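Local coordinates for protein flap endonuclease 1 (Methanocaldococcus jannaschii, PDB 1A76) that cuts 5'-overhanging DNA flaps with a 5'-flap endonuclease and 5'-3' exonuclease activity that serves DNA replication and repair, at residues 18-23 with 69-74; 30-35 with 77-82; 56-61 with 133-138. One frame throughout, in Å; residues are numbered along the deposited sequence.

Interaction 1 of 3, residues 18-23 with 69-74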
loop_
_atom_site.group_PDB
_atom_site.type_symbol
_atom_site.label_atom_id
_atom_site.label_comp_id
_atom_site.label_asym_id
_atom_site.label_seq_id
_atom_site.Cartn_x
_atom_site.Cartn_y
_atom_site.Cartn_z
ATOM N N ASP A 18 4.954 13.720 -17.532
ATOM C CA ASP A 18 3.790 14.463 -17.075
ATOM C C ASP A 18 3.535 14.263 -15.582
ATOM O O ASP A 18 2.604 14.822 -15.021
ATOM C CB ASP A 18 2.552 14.069 -17.892
ATOM C CG ASP A 18 2.606 14.593 -19.328
ATOM O OD1 ASP A 18 3.489 15.419 -19.637
ATOM O OD2 ASP A 18 1.767 14.178 -20.153
ATOM N N LEU A 19 4.379 13.463 -14.949
ATOM C CA LEU A 19 4.276 13.191 -13.518
ATOM C C LEU A 19 5.327 14.051 -12.798
ATOM O O LEU A 19 5.378 14.109 -11.565
ATOM C CB LEU A 19 4.559 11.710 -13.276
ATOM C CG LEU A 19 3.535 10.745 -12.678
ATOM C CD1 LEU A 19 2.147 11.315 -12.749
ATOM C CD2 LEU A 19 3.642 9.400 -13.402
ATOM N N LYS A 20 6.176 14.707 -13.586
ATOM C CA LYS A 20 7.239 15.549 -13.040
ATOM C C LYS A 20 6.727 16.682 -12.149
ATOM O O LYS A 20 5.761 17.368 -12.486
ATOM C CB LYS A 20 8.074 16.143 -14.179
ATOM C CG LYS A 20 9.537 16.386 -13.818
ATOM C CD LYS A 20 10.009 17.755 -14.302
ATOM C CE LYS A 20 10.979 18.415 -13.316
ATOM N NZ LYS A 20 10.299 19.367 -12.386
ATOM N N GLY A 21 7.385 16.863 -11.004
ATOM C CA GLY A 21 7.012 17.921 -10.082
ATOM C C GLY A 21 5.867 17.616 -9.131
ATOM O O GLY A 21 5.476 18.480 -8.339
ATOM N N LYS A 22 5.321 16.403 -9.195
ATOM C CA LYS A 22 4.205 16.040 -8.330
ATOM C C LYS A 22 4.640 15.428 -7.004
ATOM O O LYS A 22 5.705 14.817 -6.894
ATOM C CB LYS A 22 3.272 15.048 -9.037
ATOM C CG LYS A 22 2.511 15.593 -10.262
ATOM C CD LYS A 22 1.889 16.968 -10.007
ATOM C CE LYS A 22 0.743 17.242 -10.986
ATOM N NZ LYS A 22 0.756 18.643 -11.525
ATOM N N LYS A 23 3.811 15.618 -5.988
ATOM C CA LYS A 23 4.065 15.037 -4.679
ATOM C C LYS A 23 3.153 13.812 -4.642
ATOM O O LYS A 23 2.033 13.865 -5.163
ATOM C CB LYS A 23 3.655 16.009 -3.572
ATOM C CG LYS A 23 4.536 17.259 -3.456
ATOM C CD LYS A 23 4.171 18.055 -2.208
ATOM C CE LYS A 23 4.299 19.558 -2.435
ATOM N NZ LYS A 23 4.516 20.297 -1.154
ATOM N N LEU A 69 12.682 10.609 -7.465
ATOM C CA LEU A 69 13.235 11.935 -7.176
ATOM C C LEU A 69 14.028 12.535 -8.334
ATOM O O LEU A 69 14.121 13.763 -8.464
ATOM C CB LEU A 69 14.117 11.875 -5.932
ATOM C CG LEU A 69 13.381 11.816 -4.593
ATOM C CD1 LEU A 69 14.389 11.534 -3.488
ATOM C CD2 LEU A 69 12.636 13.132 -4.339
ATOM N N GLU A 70 14.612 11.680 -9.165
ATOM C CA GLU A 70 15.372 12.153 -10.312
ATOM C C GLU A 70 14.409 12.802 -11.304
ATOM O O GLU A 70 14.815 13.605 -12.147
ATOM C CB GLU A 70 16.093 10.990 -10.987
ATOM C CG GLU A 70 17.473 10.688 -10.415
ATOM C CD GLU A 70 18.092 9.433 -11.007
ATOM O OE1 GLU A 70 17.361 8.435 -11.193
ATOM O OE2 GLU A 70 19.312 9.448 -11.285
ATOM N N ASN A 71 13.131 12.441 -11.198
ATOM C CA ASN A 71 12.099 12.985 -12.076
ATOM C C ASN A 71 11.218 13.986 -11.348
ATOM O O ASN A 71 10.058 14.170 -11.700
ATOM C CB ASN A 71 11.222 11.866 -12.632
ATOM C CG ASN A 71 10.935 12.040 -14.103
ATOM O OD1 ASN A 71 11.355 11.227 -14.930
ATOM N ND2 ASN A 71 10.222 13.112 -14.446
ATOM N N ASP A 72 11.783 14.630 -10.336
ATOM C CA ASP A 72 11.071 15.617 -9.539
ATOM C C ASP A 72 9.753 15.122 -8.928
ATOM O O ASP A 72 8.817 15.904 -8.724
ATOM C CB ASP A 72 10.823 16.890 -10.360
ATOM C CG ASP A 72 10.497 18.085 -9.484
ATOM O OD1 ASP A 72 10.716 17.991 -8.258
ATOM O OD2 ASP A 72 10.019 19.112 -10.004
ATOM N N ILE A 73 9.672 13.823 -8.644
ATOM C CA ILE A 73 8.481 13.277 -7.996
ATOM C C ILE A 73 8.891 13.124 -6.547
ATOM O O ILE A 73 9.770 12.311 -6.227
ATOM C CB ILE A 73 8.082 11.899 -8.528
ATOM C CG1 ILE A 73 7.451 12.039 -9.913
ATOM C CG2 ILE A 73 7.079 11.248 -7.565
ATOM C CD1 ILE A 73 7.607 10.815 -10.785
ATOM N N THR A 74 8.278 13.922 -5.679
ATOM C CA THR A 74 8.596 13.881 -4.255
ATOM C C THR A 74 7.646 12.939 -3.529
ATOM O O THR A 74 6.453 13.228 -3.385
ATOM C CB THR A 74 8.495 15.283 -3.639
ATOM O OG1 THR A 74 9.502 16.117 -4.215
ATOM C CG2 THR A 74 8.691 15.227 -2.142
#

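Interaction 2 of 3, residues 30-35 with 77-82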
loop_
_atom_site.group_PDB
_atom_site.type_symbol
_atom_site.label_atom_id
_atom_site.label_comp_id
_atom_site.label_asym_id
_atom_site.label_seq_id
_atom_site.Cartn_x
_atom_site.Cartn_y
_atom_site.Cartn_z
ATOM N N ASN A 30 1.978 -1.972 0.039
ATOM C CA ASN A 30 1.692 -2.416 -1.311
ATOM C C ASN A 30 2.983 -2.429 -2.108
ATOM O O ASN A 30 3.237 -3.350 -2.886
ATOM C CB ASN A 30 0.686 -1.498 -2.008
ATOM C CG ASN A 30 0.208 -2.083 -3.319
ATOM O OD1 ASN A 30 0.736 -1.767 -4.375
ATOM N ND2 ASN A 30 -0.772 -2.979 -3.250
ATOM N N ALA A 31 3.791 -1.390 -1.910
ATOM C CA ALA A 31 5.063 -1.242 -2.599
ATOM C C ALA A 31 6.036 -2.358 -2.226
ATOM O O ALA A 31 6.680 -2.950 -3.088
ATOM C CB ALA A 31 5.673 0.131 -2.273
ATOM N N LEU A 32 6.140 -2.629 -0.932
ATOM C CA LEU A 32 7.027 -3.671 -0.431
ATOM C C LEU A 32 6.713 -5.053 -0.978
ATOM O O LEU A 32 7.620 -5.790 -1.349
ATOM C CB LEU A 32 6.972 -3.707 1.098
ATOM C CG LEU A 32 8.096 -2.907 1.781
ATOM C CD1 LEU A 32 8.708 -1.878 0.833
ATOM C CD2 LEU A 32 7.549 -2.234 3.000
ATOM N N TYR A 33 5.429 -5.407 -0.984
ATOM C CA TYR A 33 4.997 -6.697 -1.499
ATOM C C TYR A 33 5.341 -6.743 -2.987
ATOM O O TYR A 33 5.819 -7.758 -3.492
ATOM C CB TYR A 33 3.493 -6.870 -1.285
ATOM C CG TYR A 33 3.102 -7.215 0.138
ATOM C CD1 TYR A 33 3.509 -8.412 0.729
ATOM C CD2 TYR A 33 2.280 -6.361 0.881
ATOM C CE1 TYR A 33 3.098 -8.750 2.032
ATOM C CE2 TYR A 33 1.869 -6.684 2.171
ATOM C CZ TYR A 33 2.276 -7.878 2.743
ATOM O OH TYR A 33 1.857 -8.180 4.027
ATOM N N GLN A 34 5.128 -5.625 -3.677
ATOM C CA GLN A 34 5.429 -5.519 -5.104
ATOM C C GLN A 34 6.909 -5.771 -5.397
ATOM O O GLN A 34 7.237 -6.485 -6.338
ATOM C CB GLN A 34 5.025 -4.138 -5.630
ATOM C CG GLN A 34 5.072 -4.009 -7.140
ATOM C CD GLN A 34 4.258 -5.083 -7.841
ATOM O OE1 GLN A 34 3.061 -5.242 -7.581
ATOM N NE2 GLN A 34 4.907 -5.831 -8.727
ATOM N N PHE A 35 7.791 -5.180 -4.592
ATOM C CA PHE A 35 9.239 -5.350 -4.756
ATOM C C PHE A 35 9.621 -6.802 -4.542
ATOM O O PHE A 35 10.457 -7.342 -5.259
ATOM C CB PHE A 35 10.026 -4.496 -3.738
ATOM C CG PHE A 35 9.886 -3.002 -3.940
ATOM C CD1 PHE A 35 9.546 -2.470 -5.183
ATOM C CD2 PHE A 35 10.066 -2.130 -2.865
ATOM C CE1 PHE A 35 9.385 -1.089 -5.344
ATOM C CE2 PHE A 35 9.905 -0.754 -3.010
ATOM C CZ PHE A 35 9.564 -0.230 -4.249
ATOM N N TRP A 77 6.406 8.114 2.131
ATOM C CA TRP A 77 6.020 6.730 2.339
ATOM C C TRP A 77 5.008 6.580 3.471
ATOM O O TRP A 77 5.157 7.166 4.546
ATOM C CB TRP A 77 7.270 5.886 2.626
ATOM C CG TRP A 77 8.081 5.619 1.399
ATOM C CD1 TRP A 77 8.845 6.519 0.703
ATOM C CD2 TRP A 77 8.188 4.375 0.697
ATOM N NE1 TRP A 77 9.415 5.907 -0.384
ATOM C CE2 TRP A 77 9.032 4.593 -0.413
ATOM C CE3 TRP A 77 7.651 3.093 0.899
ATOM C CZ2 TRP A 77 9.356 3.575 -1.324
ATOM C CZ3 TRP A 77 7.968 2.085 -0.004
ATOM C CH2 TRP A 77 8.817 2.331 -1.102
ATOM N N VAL A 78 3.972 5.795 3.219
ATOM C CA VAL A 78 2.941 5.570 4.217
ATOM C C VAL A 78 2.872 4.103 4.604
ATOM O O VAL A 78 2.619 3.224 3.768
ATOM C CB VAL A 78 1.562 6.024 3.706
ATOM C CG1 VAL A 78 0.569 6.016 4.840
ATOM C CG2 VAL A 78 1.654 7.413 3.125
ATOM N N PHE A 79 3.091 3.840 5.889
ATOM C CA PHE A 79 3.063 2.483 6.387
ATOM C C PHE A 79 1.806 2.208 7.196
ATOM O O PHE A 79 1.110 3.136 7.605
ATOM C CB PHE A 79 4.334 2.219 7.188
ATOM C CG PHE A 79 5.579 2.221 6.339
ATOM C CD1 PHE A 79 5.987 1.062 5.669
ATOM C CD2 PHE A 79 6.330 3.387 6.183
ATOM C CE1 PHE A 79 7.123 1.062 4.857
ATOM C CE2 PHE A 79 7.468 3.403 5.375
ATOM C CZ PHE A 79 7.867 2.241 4.709
ATOM N N ASP A 80 1.508 0.928 7.392
ATOM C CA ASP A 80 0.313 0.507 8.118
ATOM C C ASP A 80 0.436 0.694 9.622
ATOM O O ASP A 80 -0.558 0.933 10.313
ATOM C CB ASP A 80 0.022 -0.979 7.856
ATOM C CG ASP A 80 -0.647 -1.230 6.518
ATOM O OD1 ASP A 80 -1.105 -0.271 5.882
ATOM O OD2 ASP A 80 -0.718 -2.399 6.096
ATOM N N GLY A 81 1.655 0.598 10.136
ATOM C CA GLY A 81 1.820 0.689 11.577
ATOM C C GLY A 81 1.297 -0.661 12.037
ATOM O O GLY A 81 0.230 -0.774 12.642
ATOM N N GLU A 82 2.068 -1.689 11.699
ATOM C CA GLU A 82 1.767 -3.089 11.983
ATOM C C GLU A 82 1.495 -3.495 13.437
ATOM O O GLU A 82 0.572 -4.264 13.702
ATOM C CB GLU A 82 2.899 -3.956 11.423
ATOM C CG GLU A 82 3.809 -3.224 10.429
ATOM C CD GLU A 82 4.671 -2.154 11.088
ATOM O OE1 GLU A 82 5.496 -2.505 11.965
ATOM O OE2 GLU A 82 4.522 -0.964 10.726
#

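Interaction 3 of 3, residues 56-61 with 133-138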
loop_
_atom_site.group_PDB
_atom_site.type_symbol
_atom_site.label_atom_id
_atom_site.label_comp_id
_atom_site.label_asym_id
_atom_site.label_seq_id
_atom_site.Cartn_x
_atom_site.Cartn_y
_atom_site.Cartn_z
ATOM N N SER A 56 15.266 -7.965 -1.311
ATOM C CA SER A 56 14.377 -7.491 -2.366
ATOM C C SER A 56 13.713 -6.139 -2.058
ATOM O O SER A 56 13.705 -5.234 -2.908
ATOM C CB SER A 56 13.292 -8.554 -2.612
ATOM O OG SER A 56 13.671 -9.411 -3.671
ATOM N N ALA A 57 13.158 -6.006 -0.851
ATOM C CA ALA A 57 12.475 -4.773 -0.441
ATOM C C ALA A 57 13.403 -3.562 -0.295
ATOM O O ALA A 57 13.054 -2.448 -0.686
ATOM C CB ALA A 57 11.745 -4.995 0.860
ATOM N N TYR A 58 14.578 -3.779 0.288
ATOM C CA TYR A 58 15.533 -2.698 0.476
ATOM C C TYR A 58 15.978 -2.144 -0.895
ATOM O O TYR A 58 16.167 -0.926 -1.062
ATOM C CB TYR A 58 16.748 -3.204 1.281
ATOM C CG TYR A 58 16.396 -4.023 2.524
ATOM C CD1 TYR A 58 15.217 -3.784 3.230
ATOM C CD2 TYR A 58 17.239 -5.039 2.981
ATOM C CE1 TYR A 58 14.879 -4.531 4.354
ATOM C CE2 TYR A 58 16.913 -5.793 4.107
ATOM C CZ TYR A 58 15.727 -5.534 4.786
ATOM O OH TYR A 58 15.368 -6.299 5.866
ATOM N N ASN A 59 16.137 -3.042 -1.869
ATOM C CA ASN A 59 16.544 -2.667 -3.226
ATOM C C ASN A 59 15.500 -1.742 -3.876
ATOM O O ASN A 59 15.837 -0.717 -4.457
ATOM C CB ASN A 59 16.753 -3.948 -4.075
ATOM C CG ASN A 59 17.165 -3.657 -5.511
ATOM O OD1 ASN A 59 16.381 -3.133 -6.303
ATOM N ND2 ASN A 59 18.398 -4.009 -5.856
ATOM N N GLY A 60 14.226 -2.098 -3.769
ATOM C CA GLY A 60 13.195 -1.265 -4.360
ATOM C C GLY A 60 13.043 0.066 -3.638
ATOM O O GLY A 60 12.871 1.105 -4.270
ATOM N N VAL A 61 13.106 0.040 -2.311
ATOM C CA VAL A 61 12.968 1.256 -1.520
ATOM C C VAL A 61 14.026 2.291 -1.919
ATOM O O VAL A 61 13.725 3.464 -2.174
ATOM C CB VAL A 61 13.110 0.927 -0.010
ATOM C CG1 VAL A 61 13.220 2.203 0.811
ATOM C CG2 VAL A 61 11.923 0.107 0.441
ATOM N N GLU A 133 10.443 -2.825 9.402
ATOM C CA GLU A 133 11.114 -1.853 10.259
ATOM C C GLU A 133 12.442 -1.418 9.604
ATOM O O GLU A 133 12.808 -0.248 9.665
ATOM C CB GLU A 133 11.357 -2.452 11.647
ATOM C CG GLU A 133 10.148 -2.413 12.625
ATOM C CD GLU A 133 8.778 -2.237 11.959
ATOM O OE1 GLU A 133 8.370 -1.084 11.704
ATOM O OE2 GLU A 133 8.094 -3.255 11.705
ATOM N N ASN A 134 13.137 -2.362 8.972
ATOM C CA ASN A 134 14.406 -2.105 8.279
ATOM C C ASN A 134 14.207 -1.147 7.093
ATOM O O ASN A 134 15.077 -0.336 6.774
ATOM C CB ASN A 134 15.003 -3.420 7.770
ATOM C CG ASN A 134 15.809 -4.161 8.834
ATOM O OD1 ASN A 134 16.210 -5.317 8.637
ATOM N ND2 ASN A 134 16.054 -3.505 9.953
ATOM N N CYS A 135 13.052 -1.247 6.443
ATOM C CA CYS A 135 12.733 -0.382 5.317
ATOM C C CYS A 135 12.522 1.051 5.808
ATOM O O CYS A 135 12.933 2.008 5.159
ATOM C CB CYS A 135 11.474 -0.885 4.611
ATOM S SG CYS A 135 11.784 -2.321 3.551
ATOM N N LYS A 136 11.884 1.189 6.963
ATOM C CA LYS A 136 11.641 2.505 7.539
ATOM C C LYS A 136 12.978 3.124 7.929
ATOM O O LYS A 136 13.193 4.314 7.745
ATOM C CB LYS A 136 10.748 2.385 8.780
ATOM C CG LYS A 136 9.352 1.865 8.496
ATOM C CD LYS A 136 8.599 1.667 9.808
ATOM C CE LYS A 136 7.092 1.608 9.603
ATOM N NZ LYS A 136 6.398 1.105 10.838
ATOM N N TYR A 137 13.870 2.309 8.483
ATOM C CA TYR A 137 15.192 2.780 8.897
ATOM C C TYR A 137 15.954 3.278 7.678
ATOM O O TYR A 137 16.591 4.331 7.710
ATOM C CB TYR A 137 15.976 1.644 9.559
ATOM C CG TYR A 137 17.442 1.961 9.841
ATOM C CD1 TYR A 137 17.798 3.051 10.639
ATOM C CD2 TYR A 137 18.469 1.152 9.331
ATOM C CE1 TYR A 137 19.142 3.331 10.929
ATOM C CE2 TYR A 137 19.824 1.428 9.619
ATOM C CZ TYR A 137 20.144 2.518 10.417
ATOM O OH TYR A 137 21.460 2.799 10.720
ATOM N N LEU A 138 15.886 2.508 6.597
ATOM C CA LEU A 138 16.571 2.869 5.365
ATOM C C LEU A 138 16.049 4.210 4.847
ATOM O O LEU A 138 16.821 5.054 4.386
ATOM C CB LEU A 138 16.371 1.771 4.310
ATOM C CG LEU A 138 16.893 2.046 2.890
ATOM C CD1 LEU A 138 18.393 2.296 2.926
ATOM C CD2 LEU A 138 16.556 0.867 1.972
#

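Interaction 1 of 3, residues 18-23 with 69-74
K23 and T74 lie side by side as the first parallel bridge between two neighbouring strands, their CA atoms 4.7 Å apart, and the chains leading into them are already laced together. T74 N donates to K22 O at 3.0 Å. One step earlier G21 N makes a weak bond to D72 O, bent to 123° at the hydrogen. Each chain is turned sharply just before this. L19 to K22 form a type II beta turn, closed by K22 N on L19 O; G21 sits at its third position, with a positive phi where any CB would strike the preceding carbonyl. On the other side D72, also at positive phi, is the C-prime residue of the Schellman motif that ends helix 56-70. Its CG stands anti to the backbone N (chi1 -162°), and its carboxylate lies beside the CA of G21, with OD2 at 3.2 Å. The chain of K20, bent at successive torsions, crosses N71 obliquely, where CG comes within 3.1 Å of N71 O, and brings NZ into a salt bridge with D72 OD2; the modelled 2.4 Å is too short to be taken literally. A long, flexible lysine suits this exposed place, reaching from the turn to the carboxylate. I73 supplies the apolar part of the contact: CD1 rests 4.0 Å from L19 CB, and F16 and W167 extend that patch. The arrangement is typical of a beta-alpha-beta crossover returning to the sheet: strand 74-79, coming off helix 56-70, starts beside the beginning of strand 23-27.

Interaction 2 of 3, residues 30-35 with 77-82
W77 and F35 meet tip to tip, rim against rim: W77 CH2 lies 3.8 Å from F35 CE2, and each atom is close to the plane of the other's ring. In W77 CG stands anti to the carbonyl carbon (chi1 -75°), starting the indole on the helix side, and the six-membered ring makes the contacts. A31, whose CB points at the sheet, sets a methyl obliquely against the same end of the indole, 3.8 Å from CZ3. Alanine suits this position because its short side chain lets the broad indole come close to the helix. L32 divides its two methyls between the aromatics. CD1 lies 4.1 Å from W77 CZ3, also obliquely, whereas CD2 meets the edge of F79, 3.8 Å from CE1 and in the ring plane, the two side chains crossing at about a right angle. A branched leucine can serve both rings in this way. Helix 28-38 crosses strand 74-79 at 96° in their local segments, with the axes 10.2 Å apart, as one member of the helical layer on this side of the sheet in an alpha/beta nuclease of the XPG/RAD2 family. The opposite side is covered by helix 153-162, which receives V78. Just past the strand, D80 is a predicted ligand of the first magnesium ion, and its OD1 accepts a hydrogen bond from G153 N. The nearest atom of the F79 side chain is about 9 Å from a bound manganese ion. W77 is buried, yet its one polar side-chain atom, NE1, has a weak hydrogen bond to T65 OG1. Above F35, the carbonyl O of A31 lies 3.3 Å from the ring plane, offset toward the rim.

Interaction 3 of 3, residues 56-61 with 133-138
Y58, in the first turns of helix 56-70, meets C135, midway along helix 129-142; the two helices run in much the same direction, 27° apart, with their local axes 9.8 Å from each other. The ring of Y58 turns its edge to the sulfur: CG stands anti to the carbonyl carbon (chi1 -47°), the ring beyond it reaches the second helix, and C135 SG lies in the ring plane, 4.9 Å from the ring centroid and 3.7 Å from CD1. The same sulfur also rests 3.8 Å from A57 CB and 3.9 Å from V61 CG2, so a small, polarisable cysteine suits a place shared by three neighbours. Farther out, N134 lays its CB obliquely against the tyrosine ring, and its OD1 lies 3.1 Å from Y58 OH; ring and amide planes stand 66° apart. At the other end L138, with CG anti to its backbone N, extends toward the first helix and puts CD2 3.8 Å from V61 CG1, the two side chains sliding past each other in opposite directions. That methyl also sits 3.5 Å from Y58 O. An alanine in place of Y58 would probably open a gap beside C135 SG and N134 CB and leave F289, which the tyrosine ring meets edge-to-face, without its aromatic partner. Helix 283-292, through F289 and L290, also covers N134 and L138. This is largely apolar packing of two near-parallel helices within the helical layer of an alpha/beta fold, here joining the N-domain to the I-domain.

How the interactions relate
Interactions 2 and 3 are buried and largely apolar, with centres 10 Å apart, whereas interaction 1 is partly buried, where strands 23-27 and 74-79 begin, its centre about 20 Å from that of interaction 2 and about 21 Å from that of interaction 3. Helix 56-70 links 1 and 3: its end carries the turn of residues 69-74, its start the packing of 56-61. Strand 74-79 likewise begins in interaction 1 and ends in interaction 2. The chemistry follows the place: backbone bonds and a lysine-aspartate pair at the surface, aromatic edges and methyls in the interior. Where 2 and 3 meet, F35 packs on G60 and V61, and K136 forms a salt bridge with E82.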